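Local coordinates for uncharacterized protein (Streptococcus mutans, PDB 2QKP), which is of unknown function; its C-terminal part is a PAS domain, a fold that often serves in sensing or signalling, at residues 80-85 against 121-126. Residues are numbered along the deposited sequence; the frame is centred on the assembly and turned at random.
Sequences KVFELL and QGVLEY
Helix 72-86 of this PAS domain lies against the central strand, 120-129, of the five-stranded antiparallel sheet, and of residues 121-126 it is V123 that meets residues 80-85, lying against F82 and L85. The CA atoms of F82 and V123, the nearest CA pair across the two segments, are 7.1 Å apart. Methyl CG2 of V123 sits over the middle of the F82 ring in a CH-pi contact, 4.0 Å from the centroid and only 5° off the ring normal. The other methyl, CG1, stays above the same face, displaced toward CE1, 3.9 Å from F82 CE1. Both methyls also touch L85, whose CD1 lies 3.8 Å from V123 CG1 and 4.0 Å from V123 CG2, the leucine and valine side chains crossing at about a right angle. With CG1 anti to the backbone N (chi1 171°), V123 presents both methyls to the helix. F82 also packs on V35 of the adjoining strand 31-36, and L85 O accepts a hydrogen bond from R114 NH2, a separate polar link between helix and sheet. V123 thus faces the helix, whereas L124, its neighbour, points away and packs on I24 of the second subunit. No hydrogen bond joins the two segments, which meet through apolar packing alone; the methyl over the ring centre probably helps to set the tilt of the phenyl ring.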
loop_
_atom_site.group_PDB
_atom_site.type_symbol
_atom_site.label_atom_id
_atom_site.label_comp_id
_atom_site.label_asym_id
_atom_site.label_seq_id
_atom_site.Cartn_x
_atom_site.Cartn_y
_atom_site.Cartn_z
ATOM N N LYS A 80 9.080 -21.286 6.822
ATOM C CA LYS A 80 10.108 -21.402 5.782
ATOM C C LYS A 80 10.191 -20.105 4.971
ATOM O O LYS A 80 11.286 -19.687 4.584
ATOM C CB LYS A 80 9.823 -22.553 4.815
ATOM C CG LYS A 80 10.000 -23.945 5.422
ATOM C CD LYS A 80 9.929 -25.026 4.356
ATOM C CE LYS A 80 8.526 -25.618 4.232
ATOM N NZ LYS A 80 8.564 -26.994 3.619
ATOM N N VAL A 81 9.026 -19.515 4.698
ATOM C CA VAL A 81 8.977 -18.199 4.037
ATOM C C VAL A 81 9.727 -17.165 4.880
ATOM O O VAL A 81 10.553 -16.404 4.361
ATOM C CB VAL A 81 7.532 -17.707 3.773
ATOM C CG1 VAL A 81 7.559 -16.257 3.288
ATOM C CG2 VAL A 81 6.802 -18.627 2.770
ATOM N N PHE A 82 9.427 -17.109 6.175
ATOM C CA PHE A 82 10.071 -16.092 7.051
ATOM C C PHE A 82 11.578 -16.278 7.078
ATOM O O PHE A 82 12.329 -15.313 7.094
ATOM C CB PHE A 82 9.531 -16.169 8.484
ATOM C CG PHE A 82 8.241 -15.408 8.694
ATOM C CD1 PHE A 82 7.248 -15.405 7.719
ATOM C CD2 PHE A 82 8.015 -14.724 9.880
ATOM C CE1 PHE A 82 6.027 -14.700 7.908
ATOM C CE2 PHE A 82 6.803 -14.031 10.084
ATOM C CZ PHE A 82 5.816 -14.026 9.092
ATOM N N GLU A 83 12.028 -17.533 7.062
ATOM C CA GLU A 83 13.457 -17.792 7.064
ATOM C C GLU A 83 14.166 -17.282 5.798
ATOM O O GLU A 83 15.252 -16.681 5.880
ATOM C CB GLU A 83 13.762 -19.293 7.274
ATOM C CG GLU A 83 15.274 -19.503 7.270
ATOM C CD GLU A 83 15.730 -20.898 7.629
ATOM O OE1 GLU A 83 15.192 -21.879 7.050
ATOM O OE2 GLU A 83 16.672 -20.997 8.465
ATOM N N LEU A 84 13.567 -17.531 4.644
ATOM C CA LEU A 84 14.108 -17.094 3.354
ATOM C C LEU A 84 14.246 -15.583 3.339
ATOM O O LEU A 84 15.252 -15.046 2.891
ATOM C CB LEU A 84 13.163 -17.460 2.208
ATOM C CG LEU A 84 13.195 -18.896 1.667
ATOM C CD1 LEU A 84 11.908 -19.198 0.891
ATOM C CD2 LEU A 84 14.435 -19.057 0.787
ATOM N N LEU A 85 13.198 -14.894 3.794
ATOM C CA LEU A 85 13.197 -13.427 3.792
ATOM C C LEU A 85 14.224 -12.853 4.761
ATOM O O LEU A 85 14.957 -11.938 4.411
ATOM C CB LEU A 85 11.773 -12.907 4.135
ATOM C CG LEU A 85 10.708 -13.246 3.108
ATOM C CD1 LEU A 85 9.289 -12.823 3.647
ATOM C CD2 LEU A 85 10.974 -12.675 1.681
ATOM N N GLN A 121 13.694 -5.726 9.543
ATOM C CA GLN A 121 12.708 -5.100 10.428
ATOM C C GLN A 121 11.393 -5.874 10.559
ATOM O O GLN A 121 10.531 -5.523 11.383
ATOM C CB GLN A 121 12.425 -3.681 9.938
ATOM C CG GLN A 121 13.662 -2.822 9.782
ATOM C CD GLN A 121 14.450 -2.687 11.072
ATOM O OE1 GLN A 121 13.881 -2.668 12.166
ATOM N NE2 GLN A 121 15.774 -2.614 10.951
ATOM N N GLY A 122 11.233 -6.934 9.777
ATOM C CA GLY A 122 10.053 -7.786 9.908
ATOM C C GLY A 122 9.556 -8.244 8.559
ATOM O O GLY A 122 10.242 -8.075 7.544
ATOM N N VAL A 123 8.367 -8.846 8.559
ATOM C CA VAL A 123 7.803 -9.337 7.293
ATOM C C VAL A 123 6.471 -8.647 7.021
ATOM O O VAL A 123 5.610 -8.600 7.901
ATOM C CB VAL A 123 7.609 -10.834 7.343
ATOM C CG1 VAL A 123 6.826 -11.315 6.128
ATOM C CG2 VAL A 123 8.993 -11.533 7.373
ATOM N N LEU A 124 6.337 -8.117 5.802
ATOM C CA LEU A 124 5.116 -7.441 5.350
ATOM C C LEU A 124 4.368 -8.401 4.428
ATOM O O LEU A 124 4.938 -8.836 3.425
ATOM C CB LEU A 124 5.510 -6.153 4.599
ATOM C CG LEU A 124 4.442 -5.432 3.777
ATOM C CD1 LEU A 124 3.315 -4.976 4.695
ATOM C CD2 LEU A 124 5.051 -4.271 3.045
ATOM N N GLU A 125 3.111 -8.728 4.750
ATOM C CA GLU A 125 2.279 -9.540 3.858
ATOM C C GLU A 125 1.185 -8.659 3.267
ATOM O O GLU A 125 0.536 -7.900 4.001
ATOM C CB GLU A 125 1.658 -10.722 4.616
ATOM C CG GLU A 125 0.753 -11.607 3.733
ATOM C CD GLU A 125 0.158 -12.807 4.463
ATOM O OE1 GLU A 125 0.425 -12.984 5.676
ATOM O OE2 GLU A 125 -0.563 -13.576 3.800
ATOM N N TYR A 126 1.012 -8.714 1.951
ATOM C CA TYR A 126 -0.083 -7.990 1.328
ATOM C C TYR A 126 -0.772 -8.853 0.280
ATOM O O TYR A 126 -0.119 -9.608 -0.503
ATOM C CB TYR A 126 0.369 -6.623 0.778
ATOM C CG TYR A 126 1.605 -6.600 -0.108
ATOM C CD1 TYR A 126 1.479 -6.634 -1.502
ATOM C CD2 TYR A 126 2.891 -6.508 0.438
ATOM C CE1 TYR A 126 2.592 -6.571 -2.317
ATOM C CE2 TYR A 126 4.019 -6.446 -0.366
ATOM C CZ TYR A 126 3.848 -6.473 -1.752
ATOM O OH TYR A 126 4.945 -6.439 -2.577
#